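Local coordinates for glutamyl-tRNA(Gln) amidotransferase subunit B, mitochondrial (PDB 4N0H), which forms the GatB-family subunit of a three-chain mitochondrial amidotransferase assembly, with a curved mixed beta-sheet packed against helices, at residues L76-Q81 with L136-E141; E66-A71 with I294-D299; I20-N25 with K189-L194; S34-T39 with N166-E171; D124-S129 with V184-K189. All blocks are in the same frame, centred on the assembly; numbering follows the deposited sequence.

Contact 1. Residues L76-Q81 with L136-E141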
# COMPACT_ATOMS: atom_id res chain seq x y z
N LEU B 76 -12.55 -28.93 1.56
CA LEU B 76 -13.40 -29.98 1.03
C LEU B 76 -13.40 -31.20 1.96
O LEU B 76 -14.44 -31.79 2.22
CB LEU B 76 -12.95 -30.37 -0.37
CG LEU B 76 -13.26 -29.35 -1.47
CD1 LEU B 76 -12.60 -29.75 -2.78
CD2 LEU B 76 -14.76 -29.21 -1.64
N ALA B 77 -12.22 -31.56 2.45
CA ALA B 77 -12.09 -32.71 3.34
C ALA B 77 -12.85 -32.50 4.65
O ALA B 77 -13.36 -33.46 5.23
CB ALA B 77 -10.62 -33.00 3.62
N LEU B 78 -12.93 -31.25 5.09
CA LEU B 78 -13.60 -30.92 6.34
C LEU B 78 -15.09 -30.63 6.15
O LEU B 78 -15.85 -30.57 7.11
CB LEU B 78 -12.95 -29.69 6.99
CG LEU B 78 -11.47 -29.78 7.38
CD1 LEU B 78 -10.99 -28.42 7.84
CD2 LEU B 78 -11.24 -30.84 8.45
N GLY B 79 -15.50 -30.45 4.90
CA GLY B 79 -16.87 -30.04 4.61
C GLY B 79 -17.10 -28.58 4.96
O GLY B 79 -18.22 -28.18 5.28
N SER B 80 -16.04 -27.78 4.90
CA SER B 80 -16.15 -26.36 5.20
C SER B 80 -16.81 -25.61 4.06
O SER B 80 -16.77 -26.05 2.91
CB SER B 80 -14.77 -25.77 5.47
OG SER B 80 -14.10 -26.48 6.49
N GLN B 81 -17.44 -24.48 4.37
CA GLN B 81 -17.95 -23.60 3.32
C GLN B 81 -16.89 -22.58 2.93
O GLN B 81 -16.48 -21.74 3.74
CB GLN B 81 -19.22 -22.88 3.77
CG GLN B 81 -19.54 -21.64 2.93
CD GLN B 81 -21.02 -21.31 2.90
OE1 GLN B 81 -21.84 -22.11 2.47
NE2 GLN B 81 -21.36 -20.11 3.37
N LEU B 136 -14.49 -23.75 13.31
CA LEU B 136 -14.94 -22.37 13.22
C LEU B 136 -14.56 -21.81 11.86
O LEU B 136 -15.42 -21.39 11.08
CB LEU B 136 -14.28 -21.52 14.32
CG LEU B 136 -14.96 -20.26 14.87
CD1 LEU B 136 -13.98 -19.48 15.73
CD2 LEU B 136 -15.54 -19.37 13.79
N GLN B 137 -13.26 -21.80 11.57
CA GLN B 137 -12.77 -21.22 10.33
C GLN B 137 -11.38 -21.73 9.96
O GLN B 137 -10.70 -22.40 10.73
CB GLN B 137 -12.75 -19.70 10.44
CG GLN B 137 -11.80 -19.17 11.50
CD GLN B 137 -11.99 -17.69 11.75
OE1 GLN B 137 -11.02 -16.94 11.81
NE2 GLN B 137 -13.24 -17.27 11.90
N LEU B 138 -10.97 -21.35 8.75
CA LEU B 138 -9.74 -21.83 8.14
C LEU B 138 -9.09 -20.61 7.49
O LEU B 138 -9.72 -19.95 6.67
CB LEU B 138 -10.12 -22.87 7.09
CG LEU B 138 -9.16 -23.92 6.55
CD1 LEU B 138 -9.96 -25.15 6.16
CD2 LEU B 138 -8.41 -23.37 5.35
N GLN B 139 -7.85 -20.30 7.87
CA GLN B 139 -7.19 -19.08 7.38
C GLN B 139 -5.81 -19.36 6.78
O GLN B 139 -5.06 -20.19 7.28
CB GLN B 139 -7.02 -18.07 8.52
CG GLN B 139 -8.31 -17.54 9.11
CD GLN B 139 -8.07 -16.51 10.22
OE1 GLN B 139 -6.95 -16.36 10.71
NE2 GLN B 139 -9.12 -15.80 10.61
N ILE B 140 -5.48 -18.64 5.70
CA ILE B 140 -4.13 -18.70 5.14
C ILE B 140 -3.34 -17.51 5.67
O ILE B 140 -3.85 -16.39 5.69
CB ILE B 140 -4.16 -18.63 3.60
CG1 ILE B 140 -4.99 -19.78 3.02
CG2 ILE B 140 -2.75 -18.64 3.03
CD1 ILE B 140 -5.40 -19.56 1.57
N GLU B 141 -2.11 -17.75 6.12
CA GLU B 141 -1.28 -16.66 6.61
C GLU B 141 0.22 -16.90 6.47
O GLU B 141 0.66 -18.03 6.27
CB GLU B 141 -1.64 -16.33 8.06
CG GLU B 141 -1.40 -17.46 9.03
CD GLU B 141 -1.86 -17.12 10.44
OE1 GLU B 141 -1.24 -17.60 11.40
OE2 GLU B 141 -2.85 -16.36 10.56

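Contact 2. Residues E66-A71 with I294-D299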
# COMPACT_ATOMS: atom_id res chain seq x y z
N GLU B 66 -0.78 -22.11 -5.44
CA GLU B 66 -0.74 -23.45 -4.88
C GLU B 66 -1.29 -23.48 -3.45
O GLU B 66 -1.86 -24.48 -3.01
CB GLU B 66 0.68 -24.04 -4.93
CG GLU B 66 0.73 -25.54 -4.65
CD GLU B 66 2.10 -26.14 -4.90
OE1 GLU B 66 2.16 -27.32 -5.32
OE2 GLU B 66 3.12 -25.45 -4.66
N ALA B 67 -1.13 -22.37 -2.74
CA ALA B 67 -1.68 -22.25 -1.39
C ALA B 67 -3.21 -22.26 -1.42
O ALA B 67 -3.85 -22.78 -0.51
CB ALA B 67 -1.16 -20.99 -0.70
N ILE B 68 -3.79 -21.67 -2.46
CA ILE B 68 -5.24 -21.74 -2.66
C ILE B 68 -5.69 -23.18 -2.89
O ILE B 68 -6.69 -23.63 -2.32
CB ILE B 68 -5.69 -20.88 -3.86
CG1 ILE B 68 -5.48 -19.39 -3.57
CG2 ILE B 68 -7.15 -21.15 -4.20
CD1 ILE B 68 -5.91 -18.51 -4.73
N LEU B 69 -4.96 -23.90 -3.74
CA LEU B 69 -5.30 -25.28 -4.05
C LEU B 69 -5.27 -26.14 -2.79
O LEU B 69 -6.18 -26.92 -2.53
CB LEU B 69 -4.35 -25.84 -5.11
CG LEU B 69 -4.53 -27.31 -5.48
CD1 LEU B 69 -5.86 -27.52 -6.19
CD2 LEU B 69 -3.38 -27.80 -6.35
N PHE B 70 -4.21 -25.97 -2.00
CA PHE B 70 -4.03 -26.72 -0.77
C PHE B 70 -5.16 -26.40 0.20
O PHE B 70 -5.74 -27.29 0.81
CB PHE B 70 -2.68 -26.42 -0.12
CG PHE B 70 -1.51 -27.16 -0.74
CD1 PHE B 70 -1.61 -27.70 -2.01
CD2 PHE B 70 -0.33 -27.32 -0.03
CE1 PHE B 70 -0.54 -28.37 -2.58
CE2 PHE B 70 0.75 -27.99 -0.59
CZ PHE B 70 0.65 -28.52 -1.86
N ALA B 71 -5.49 -25.12 0.33
CA ALA B 71 -6.58 -24.71 1.21
C ALA B 71 -7.94 -25.25 0.73
O ALA B 71 -8.82 -25.55 1.54
CB ALA B 71 -6.62 -23.21 1.36
N ILE B 294 -9.62 -12.92 -2.98
CA ILE B 294 -9.74 -14.28 -3.47
C ILE B 294 -11.20 -14.50 -3.85
O ILE B 294 -12.06 -14.55 -2.98
CB ILE B 294 -9.31 -15.31 -2.40
CG1 ILE B 294 -7.81 -15.20 -2.12
CG2 ILE B 294 -9.67 -16.74 -2.83
CD1 ILE B 294 -7.32 -16.17 -1.07
N ASN B 295 -11.47 -14.61 -5.15
CA ASN B 295 -12.84 -14.79 -5.64
C ASN B 295 -12.92 -16.01 -6.55
O ASN B 295 -12.72 -15.91 -7.75
CB ASN B 295 -13.30 -13.54 -6.38
CG ASN B 295 -14.75 -13.63 -6.83
OD1 ASN B 295 -15.49 -14.53 -6.42
ND2 ASN B 295 -15.17 -12.69 -7.66
N LEU B 296 -13.23 -17.16 -5.96
CA LEU B 296 -13.19 -18.42 -6.70
C LEU B 296 -14.52 -18.70 -7.38
O LEU B 296 -15.59 -18.48 -6.81
CB LEU B 296 -12.82 -19.56 -5.75
CG LEU B 296 -11.52 -19.27 -5.00
CD1 LEU B 296 -11.28 -20.27 -3.88
CD2 LEU B 296 -10.34 -19.25 -5.96
N ALA B 297 -14.45 -19.17 -8.62
CA ALA B 297 -15.65 -19.55 -9.36
C ALA B 297 -16.13 -20.90 -8.83
O ALA B 297 -15.32 -21.68 -8.33
CB ALA B 297 -15.37 -19.64 -10.85
N PRO B 298 -17.44 -21.16 -8.93
CA PRO B 298 -18.01 -22.43 -8.47
C PRO B 298 -17.30 -23.68 -9.01
O PRO B 298 -17.27 -24.69 -8.31
CB PRO B 298 -19.46 -22.38 -8.99
CG PRO B 298 -19.63 -21.03 -9.67
CD PRO B 298 -18.48 -20.17 -9.24
N ASP B 299 -16.71 -23.60 -10.20
CA ASP B 299 -16.09 -24.78 -10.80
C ASP B 299 -14.74 -25.15 -10.17
O ASP B 299 -14.17 -26.19 -10.47
CB ASP B 299 -15.95 -24.65 -12.33
CG ASP B 299 -14.95 -23.58 -12.76
OD1 ASP B 299 -14.88 -23.30 -13.97
OD2 ASP B 299 -14.23 -23.01 -11.90

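Contact 3. Residues I20-N25 with K189-L194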
# COMPACT_ATOMS: atom_id res chain seq x y z
N ILE B 20 -4.75 -24.53 15.47
CA ILE B 20 -3.65 -25.29 14.89
C ILE B 20 -3.04 -24.63 13.66
O ILE B 20 -3.70 -24.49 12.63
CB ILE B 20 -4.07 -26.73 14.54
CG1 ILE B 20 -4.64 -27.43 15.77
CG2 ILE B 20 -2.89 -27.50 13.98
CD1 ILE B 20 -5.08 -28.86 15.52
N HIS B 21 -1.78 -24.24 13.78
CA HIS B 21 -1.05 -23.68 12.65
C HIS B 21 -0.28 -24.79 11.96
O HIS B 21 0.38 -25.60 12.60
CB HIS B 21 -0.10 -22.57 13.11
CG HIS B 21 -0.81 -21.34 13.59
ND1 HIS B 21 -1.44 -21.27 14.81
CD2 HIS B 21 -1.00 -20.14 12.99
CE1 HIS B 21 -1.97 -20.07 14.96
NE2 HIS B 21 -1.72 -19.37 13.87
N THR B 22 -0.38 -24.82 10.64
CA THR B 22 0.23 -25.88 9.86
C THR B 22 1.01 -25.31 8.67
O THR B 22 0.45 -24.61 7.83
CB THR B 22 -0.84 -26.87 9.37
OG1 THR B 22 -1.19 -27.76 10.43
CG2 THR B 22 -0.33 -27.67 8.20
N GLN B 23 2.30 -25.62 8.61
CA GLN B 23 3.13 -25.22 7.48
C GLN B 23 2.76 -26.03 6.25
O GLN B 23 2.78 -27.25 6.29
CB GLN B 23 4.62 -25.42 7.79
CG GLN B 23 5.21 -24.39 8.73
CD GLN B 23 6.73 -24.48 8.82
OE1 GLN B 23 7.31 -25.57 8.72
NE2 GLN B 23 7.38 -23.34 9.00
N LEU B 24 2.43 -25.34 5.17
CA LEU B 24 2.14 -26.00 3.90
C LEU B 24 3.43 -26.40 3.19
O LEU B 24 4.41 -25.67 3.24
CB LEU B 24 1.29 -25.10 3.00
CG LEU B 24 -0.09 -24.71 3.53
CD1 LEU B 24 -0.90 -24.01 2.45
CD2 LEU B 24 -0.83 -25.93 4.07
N ASN B 25 3.42 -27.56 2.54
CA ASN B 25 4.59 -27.96 1.77
C ASN B 25 4.43 -27.66 0.28
O ASN B 25 4.63 -28.53 -0.57
CB ASN B 25 4.98 -29.42 2.02
CG ASN B 25 3.80 -30.37 1.91
OD1 ASN B 25 3.73 -31.38 2.63
ND2 ASN B 25 2.87 -30.07 1.02
N LYS B 189 -4.28 -36.30 16.37
CA LYS B 189 -3.81 -37.48 15.66
C LYS B 189 -4.44 -37.61 14.28
O LYS B 189 -3.74 -37.84 13.29
CB LYS B 189 -4.10 -38.74 16.49
CG LYS B 189 -3.40 -39.99 16.00
CD LYS B 189 -4.04 -41.24 16.59
CE LYS B 189 -3.06 -42.40 16.65
NZ LYS B 189 -2.00 -42.18 17.67
N LYS B 190 -5.76 -37.45 14.21
CA LYS B 190 -6.47 -37.58 12.94
C LYS B 190 -6.19 -36.39 12.02
O LYS B 190 -6.08 -36.55 10.81
CB LYS B 190 -7.98 -37.73 13.15
CG LYS B 190 -8.74 -37.99 11.86
CD LYS B 190 -10.22 -38.25 12.10
CE LYS B 190 -10.44 -39.46 12.98
NZ LYS B 190 -11.80 -40.05 12.82
N TYR B 191 -6.08 -35.20 12.60
CA TYR B 191 -5.77 -34.02 11.80
C TYR B 191 -4.40 -34.14 11.15
O TYR B 191 -4.22 -33.77 9.99
CB TYR B 191 -5.86 -32.74 12.64
CG TYR B 191 -5.75 -31.48 11.81
CD1 TYR B 191 -6.67 -31.21 10.80
CD2 TYR B 191 -4.72 -30.57 12.02
CE1 TYR B 191 -6.57 -30.07 10.03
CE2 TYR B 191 -4.62 -29.42 11.26
CZ TYR B 191 -5.55 -29.18 10.26
OH TYR B 191 -5.46 -28.05 9.49
N GLN B 192 -3.43 -34.66 11.91
CA GLN B 192 -2.10 -34.94 11.39
C GLN B 192 -2.17 -35.88 10.20
O GLN B 192 -1.58 -35.61 9.15
CB GLN B 192 -1.21 -35.56 12.47
CG GLN B 192 -0.57 -34.57 13.42
CD GLN B 192 0.41 -35.23 14.36
OE1 GLN B 192 0.02 -35.98 15.26
NE2 GLN B 192 1.70 -34.98 14.16
N ASN B 193 -2.87 -37.00 10.38
CA ASN B 193 -3.05 -37.96 9.30
C ASN B 193 -3.71 -37.35 8.06
O ASN B 193 -3.31 -37.63 6.93
CB ASN B 193 -3.86 -39.16 9.78
CG ASN B 193 -2.98 -40.30 10.22
OD1 ASN B 193 -2.44 -40.29 11.33
ND2 ASN B 193 -2.83 -41.29 9.35
N LEU B 194 -4.73 -36.53 8.28
CA LEU B 194 -5.45 -35.88 7.19
C LEU B 194 -4.55 -34.98 6.33
O LEU B 194 -4.54 -35.11 5.10
CB LEU B 194 -6.63 -35.06 7.72
CG LEU B 194 -7.44 -34.33 6.65
CD1 LEU B 194 -8.21 -35.34 5.80
CD2 LEU B 194 -8.38 -33.30 7.26
O HOH W 1 -3.81 -25.99 10.50

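Contact 4. Residues S34-T39 with N166-E171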
# COMPACT_ATOMS: atom_id res chain seq x y z
N SER B 34 10.20 -17.56 -3.92
CA SER B 34 11.40 -18.11 -3.30
C SER B 34 11.10 -19.49 -2.71
O SER B 34 9.94 -19.83 -2.44
CB SER B 34 11.93 -17.16 -2.22
OG SER B 34 10.87 -16.71 -1.38
N THR B 35 12.15 -20.28 -2.51
CA THR B 35 11.99 -21.67 -2.12
C THR B 35 11.43 -21.85 -0.71
O THR B 35 11.88 -21.21 0.24
CB THR B 35 13.34 -22.42 -2.23
OG1 THR B 35 13.80 -22.35 -3.59
CG2 THR B 35 13.19 -23.88 -1.80
N ASN B 36 10.43 -22.72 -0.60
CA ASN B 36 9.92 -23.16 0.69
C ASN B 36 10.68 -24.42 1.08
O ASN B 36 10.33 -25.52 0.65
CB ASN B 36 8.42 -23.43 0.59
CG ASN B 36 7.82 -23.96 1.88
OD1 ASN B 36 8.44 -23.91 2.94
ND2 ASN B 36 6.60 -24.48 1.79
N SER B 37 11.71 -24.27 1.90
CA SER B 37 12.64 -25.36 2.17
C SER B 37 12.15 -26.36 3.22
O SER B 37 11.59 -25.99 4.24
CB SER B 37 14.01 -24.81 2.59
OG SER B 37 14.93 -25.87 2.81
N ALA B 38 12.39 -27.64 2.94
CA ALA B 38 12.02 -28.71 3.86
C ALA B 38 13.16 -29.04 4.82
O ALA B 38 13.00 -29.84 5.74
CB ALA B 38 11.60 -29.96 3.07
N THR B 39 14.32 -28.41 4.59
CA THR B 39 15.51 -28.71 5.38
C THR B 39 16.04 -27.47 6.11
O THR B 39 17.24 -27.18 6.05
CB THR B 39 16.63 -29.26 4.49
OG1 THR B 39 16.93 -28.32 3.45
CG2 THR B 39 16.21 -30.58 3.85
N ASN B 166 7.59 -15.79 5.38
CA ASN B 166 6.77 -15.86 4.18
C ASN B 166 6.44 -17.29 3.72
O ASN B 166 5.87 -17.50 2.65
CB ASN B 166 7.39 -15.02 3.05
CG ASN B 166 6.45 -14.79 1.90
OD1 ASN B 166 5.25 -14.65 2.08
ND2 ASN B 166 7.00 -14.75 0.69
N VAL B 167 6.79 -18.27 4.54
CA VAL B 167 6.35 -19.65 4.33
C VAL B 167 4.83 -19.71 4.55
O VAL B 167 4.32 -19.08 5.48
CB VAL B 167 7.09 -20.62 5.29
CG1 VAL B 167 6.37 -21.98 5.41
CG2 VAL B 167 8.54 -20.80 4.84
N PRO B 168 4.10 -20.46 3.71
CA PRO B 168 2.64 -20.48 3.86
C PRO B 168 2.18 -21.31 5.06
O PRO B 168 2.71 -22.40 5.30
CB PRO B 168 2.14 -21.14 2.56
CG PRO B 168 3.34 -21.30 1.68
CD PRO B 168 4.54 -21.28 2.57
N LEU B 169 1.21 -20.79 5.79
CA LEU B 169 0.58 -21.51 6.89
C LEU B 169 -0.92 -21.56 6.65
O LEU B 169 -1.49 -20.68 6.00
CB LEU B 169 0.81 -20.78 8.22
CG LEU B 169 2.25 -20.51 8.68
CD1 LEU B 169 2.26 -19.65 9.94
CD2 LEU B 169 2.94 -21.82 8.93
N ILE B 170 -1.57 -22.60 7.17
CA ILE B 170 -3.01 -22.57 7.34
C ILE B 170 -3.32 -22.67 8.83
O ILE B 170 -2.83 -23.56 9.52
CB ILE B 170 -3.72 -23.70 6.58
CG1 ILE B 170 -3.66 -23.45 5.07
CG2 ILE B 170 -5.17 -23.80 7.02
CD1 ILE B 170 -4.51 -24.42 4.26
N GLU B 171 -4.12 -21.73 9.32
CA GLU B 171 -4.57 -21.80 10.70
C GLU B 171 -5.98 -22.37 10.74
O GLU B 171 -6.88 -21.85 10.08
CB GLU B 171 -4.55 -20.43 11.37
CG GLU B 171 -5.05 -20.45 12.81
CD GLU B 171 -5.17 -19.07 13.43
OE1 GLU B 171 -5.83 -18.95 14.48
OE2 GLU B 171 -4.59 -18.11 12.89

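Contact 5. Residues D124-S129 with V184-K189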
# COMPACT_ATOMS: atom_id res chain seq x y z
N ASP B 124 -11.16 -44.27 17.12
CA ASP B 124 -10.36 -43.20 17.71
C ASP B 124 -10.08 -43.34 19.21
O ASP B 124 -9.53 -42.43 19.82
CB ASP B 124 -11.01 -41.84 17.43
CG ASP B 124 -11.10 -41.55 15.95
OD1 ASP B 124 -10.04 -41.51 15.29
OD2 ASP B 124 -12.23 -41.36 15.44
N ASP B 125 -10.44 -44.48 19.78
CA ASP B 125 -10.25 -44.73 21.21
C ASP B 125 -10.88 -43.61 22.06
O ASP B 125 -10.24 -43.05 22.95
CB ASP B 125 -8.76 -44.88 21.55
N ILE B 126 -12.13 -43.30 21.75
CA ILE B 126 -12.89 -42.27 22.44
C ILE B 126 -13.94 -42.95 23.31
O ILE B 126 -14.43 -44.01 22.95
CB ILE B 126 -13.55 -41.31 21.42
CG1 ILE B 126 -12.48 -40.52 20.67
CG2 ILE B 126 -14.51 -40.35 22.09
CD1 ILE B 126 -11.68 -39.61 21.56
N ASP B 127 -14.27 -42.36 24.46
CA ASP B 127 -15.31 -42.93 25.32
C ASP B 127 -16.68 -42.88 24.65
O ASP B 127 -17.50 -43.78 24.83
CB ASP B 127 -15.36 -42.20 26.66
CG ASP B 127 -14.22 -42.59 27.58
OD1 ASP B 127 -13.71 -43.72 27.43
OD2 ASP B 127 -13.83 -41.77 28.43
N GLU B 128 -16.93 -41.81 23.90
CA GLU B 128 -18.19 -41.65 23.19
C GLU B 128 -18.17 -42.46 21.90
O GLU B 128 -17.15 -42.53 21.21
CB GLU B 128 -18.43 -40.17 22.88
CG GLU B 128 -17.54 -39.24 23.68
CD GLU B 128 -18.30 -38.12 24.35
OE1 GLU B 128 -19.42 -37.81 23.91
OE2 GLU B 128 -17.77 -37.56 25.34
N SER B 129 -19.31 -43.06 21.57
CA SER B 129 -19.43 -43.86 20.35
C SER B 129 -19.20 -43.00 19.12
O SER B 129 -18.62 -43.44 18.13
CB SER B 129 -20.82 -44.51 20.28
OG SER B 129 -21.84 -43.53 20.25
N VAL B 184 -9.09 -34.47 22.58
CA VAL B 184 -8.02 -33.60 22.09
C VAL B 184 -6.91 -34.41 21.43
O VAL B 184 -6.46 -34.08 20.33
CB VAL B 184 -7.43 -32.74 23.23
CG1 VAL B 184 -6.17 -32.02 22.77
CG2 VAL B 184 -8.46 -31.75 23.74
N ARG B 185 -6.49 -35.49 22.09
CA ARG B 185 -5.45 -36.36 21.55
C ARG B 185 -5.87 -37.03 20.24
O ARG B 185 -5.09 -37.10 19.29
CB ARG B 185 -5.04 -37.41 22.59
CG ARG B 185 -4.22 -38.56 22.01
CD ARG B 185 -3.64 -39.47 23.10
NE ARG B 185 -2.38 -38.94 23.63
CZ ARG B 185 -2.22 -38.53 24.89
NH1 ARG B 185 -3.22 -38.59 25.75
NH2 ARG B 185 -1.04 -38.06 25.28
N ALA B 186 -7.11 -37.52 20.19
CA ALA B 186 -7.62 -38.21 19.01
C ALA B 186 -7.77 -37.27 17.82
O ALA B 186 -7.55 -37.67 16.67
CB ALA B 186 -8.94 -38.89 19.32
N PHE B 187 -8.14 -36.02 18.09
CA PHE B 187 -8.32 -35.03 17.03
C PHE B 187 -6.99 -34.64 16.39
O PHE B 187 -6.86 -34.63 15.17
CB PHE B 187 -9.02 -33.78 17.58
CG PHE B 187 -9.25 -32.71 16.56
CD1 PHE B 187 -10.42 -32.70 15.81
CD2 PHE B 187 -8.32 -31.71 16.35
CE1 PHE B 187 -10.64 -31.71 14.86
CE2 PHE B 187 -8.53 -30.72 15.41
CZ PHE B 187 -9.70 -30.72 14.66
N ILE B 188 -6.01 -34.31 17.23
CA ILE B 188 -4.68 -33.94 16.76
C ILE B 188 -4.09 -35.07 15.91
O ILE B 188 -3.50 -34.83 14.86
CB ILE B 188 -3.74 -33.64 17.94
CG1 ILE B 188 -4.23 -32.40 18.69
CG2 ILE B 188 -2.31 -33.44 17.46
CD1 ILE B 188 -3.43 -32.08 19.93
N LYS B 189 -4.28 -36.30 16.37
CA LYS B 189 -3.81 -37.48 15.66
C LYS B 189 -4.44 -37.61 14.28
O LYS B 189 -3.74 -37.84 13.29
CB LYS B 189 -4.10 -38.74 16.49
CG LYS B 189 -3.40 -39.99 16.00
CD LYS B 189 -4.04 -41.24 16.59
CE LYS B 189 -3.06 -42.40 16.65
NZ LYS B 189 -2.00 -42.18 17.67

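Contact 1. Residues L76-Q81 with L136-E141
Leu-78 and Leu-138 meet methyl to methyl, CD1 of Leu-78 lying 3.8 Å from CD1 of Leu-138, and this single pair is the tight part of a small interface that buries 75 Å² in all. The two side chains meet at a slant, each contributing one branch. In Leu-138 the CG stands anti to the backbone N (chi1 -160°), which carries the isobutyl group off strand 130-142 toward the end of helix 65-78. Packing is continued around the pair by Leu-74 and Ser-75 of that helix and by Ile-170 and Leu-172 of strand 168-174. The helix finishes here in a Schellman motif: Gly-79, with positive phi (74°), is its C-prime residue, Gly-79 N bonds to Leu-76 O at 3.2 Å, and Ser-80 N reaches back to Ser-75 O. The chain is thereby turned so that Ser-80 also faces the strand, though more loosely, its OG remaining 4.4 Å from Leu-138 CD1. That hydroxyl is engaged with Gly-114 O on strand 102-120. On the solvent side lie Gly-79 and Gln-81, both exposed, together with Leu-136, which forms a classic beta bulge with Gln-137 opposite Val-173.

Contact 2. Residues E66-A71 with I294-D299
Ile-68, the residue that meets both Ile-294 and Leu-296, rides on a regular helical turn whose bonds from Phe-70 N to Glu-66 O and from Ala-71 N to Ala-67 O are each 3.0 Å long. Between the segments themselves the contact is wholly apolar and buries 118 Å². The two branches of Ile-68 divide the work. CG1 is anti to the carbonyl carbon (chi1 -67°), which leaves CG2 anti to the backbone N and within 4.1 Å of Leu-296 CD2; the two side chains run antiparallel alongside one another. The other branch serves the second partner, with Ile-68 CG1 a looser 4.5 Å from Ile-294 CD1. This is a helix flank lined by a passing chain: the residues leading into the C-terminal helix run past helix 65-78. Alternate residues of the segment face different ways. Ile-294 and Leu-296 turn to Ile-68, whereas Asn-295 and Ala-297 make backbone hydrogen bonds to subunit F, on the neighbouring chain. Within subunit B, Ile-294 is also hydrogen-bonded through its backbone to Ser-86, and Phe-111 of strand 102-120 touches both Leu-296 and Ala-71. Asp-299 OD2 accepts a hydrogen bond from the backbone N of Tyr-112 of subunit F.

Contact 3. Residues I20-N25 with K189-L194
Ile-20 begins the contact by laying its side chain along the ring of Tyr-191, pointing the opposite way to it. Both of its branches take part: CG2 lies 3.8 Å from Tyr-191 CE2, and CD1 is 3.9 Å from Tyr-191 CD2. The approach to the ring is oblique. Ile-20 also offers its carbonyl, whose O receives a hydrogen bond of 2.6 Å from a water oxygen. His-21, next along the strand, points away from the helix and touches Glu-171 instead. Thr-22 returns to the helix side and crosses the phenol at a slant, its OG1 3.9 Å from Tyr-191 CE2. The same hydroxyl makes a weak bond to the water, 3.2 Å from OG1 of Thr-22 to the water oxygen. Tyr-191 OH is the third partner, 2.8 Å from that oxygen, so a buried phenol reaches the strand backbone through one bridging molecule. The ring gets there because Tyr-191 CG is anti to the backbone N (chi1 -172°), extending the side chain toward the strand. Beyond Thr-22, Gln-23 O accepts from Ser-201 OG, and Leu-24 packs on Phe-70. Met-210 and Leu-172, on the two strands that pair with 14-23, also pack on Tyr-191, as does Leu-74 of helix 65-78. The whole is a helix laid on a beta-sheet, with 181-197 covering the middle of three antiparallel strands in the GatB/GatE catalytic domain.

Contact 4. Residues S34-T39 with N166-E171
The flat carboxamide of Asn-36 has Val-167 and Pro-168 lying over one and the same face. Both methyls of Val-167 sit above its oxygen, with OD1 of Asn-36 3.6 Å from Val-167 CG2 and 3.8 Å from CG1 of the same valine. Above the other end of the group, Pro-168 CD lies almost straight over Asn-36 ND2, 3.9 Å away. The amide nitrogen itself is spent on the chain just after strand 14-23, where it is hydrogen-bonded to the carbonyl oxygens of Leu-24 and Thr-26. Two acceptors on one nitrogen fix the rotation of the amide and hold its face against the valine and proline. With CG anti to the backbone N (chi1 177°), the side chain of Asn-36 reaches straight across, meeting that of Val-167 at about a right angle. Farther on, Ser-37 makes an ST turn, its OG accepting a 3.2 Å bond from Thr-39 N, and Asp-43 is hydrogen-bonded to the hydroxyls of both Ser-37 and Thr-39. At the other end, Asn-166, in a positive-phi conformation, is tied through its side chain to Asp-53, Gln-142 and Phe-31. Thr-35 OG1 is hydrogen-bonded to Gln-124 NE2 of subunit F, on a neighbouring chain. The contact thus fastens the long loop that follows strand 14-23 to the start of strand 168-174, which runs in the sheet between strands 14-23 and 130-142.

Contact 5. Residues D124-S129 with V184-K189
Ala-186 projects its methyl between Asp-124 and Ile-126, and this one CB makes every close approach of the contact. The Ile-126 side chain is bent to reach it: CG1 is anti to the carbonyl carbon (chi1 -67°), and a second turn of the same sense (chi2 -64°) folds CD1 round instead of extending it. CD1 of Ile-126 arrives 3.6 Å from Ala-186 CB, while CG1 of the isoleucine stays at 4.1 Å. Asp-124 meets the methyl mainly through its main chain, its O being 3.6 Å from Ala-186 CB. The carboxylate does not touch the segment 184-189. Its CG is likewise anti to the carbonyl carbon (chi1 -62°), so that, of the side chain, CB alone comes near the alanine. Asp-124 OD2 is gripped twice, by the backbone N of Ser-120 and by a salt bridge to Lys-190 NZ. The bridge ties the small helix 121-124 to the next turn of helix 181-197. With so short a residue at the crossing, the backbones come close, CA of Asp-124 lying 5.8 Å from CA of Ala-186. Asp-125 then leaves helical geometry with positive phi, starting the loop that leads into strand 130-142. Other faces of helix 181-197 are covered as well: Val-184, Arg-185 and Ile-188 pack on helix 232-248, and Phe-187 reaches Leu-18 and Ile-20 of strand 14-23, with its ring edge-to-face with Phe-178.

In the fold
From the N terminus, strand 14-23 opens the loop that contact 3 closes on helix 181-197; contacts 1, 4 and 5 all nest inside it. Segment 34-39, in the long loop after strand 14-23, comes next, and contact 4 ties it to strand 168-174, enclosing contact 1. Helix 65-78 opens both contact 2, the widest closure in sequence, and contact 1. Contact 2 encloses contacts 1 and 5 but crosses 3 and 4. Contact 5, opening at 124-129, crosses contacts 1 and 4. Contacts 1, 3 and 4 share the central sheet, contacts 3 and 5 share helix 181-197, and the 294-299 side of contact 2 lies against subunit F, which contact 4 also reaches.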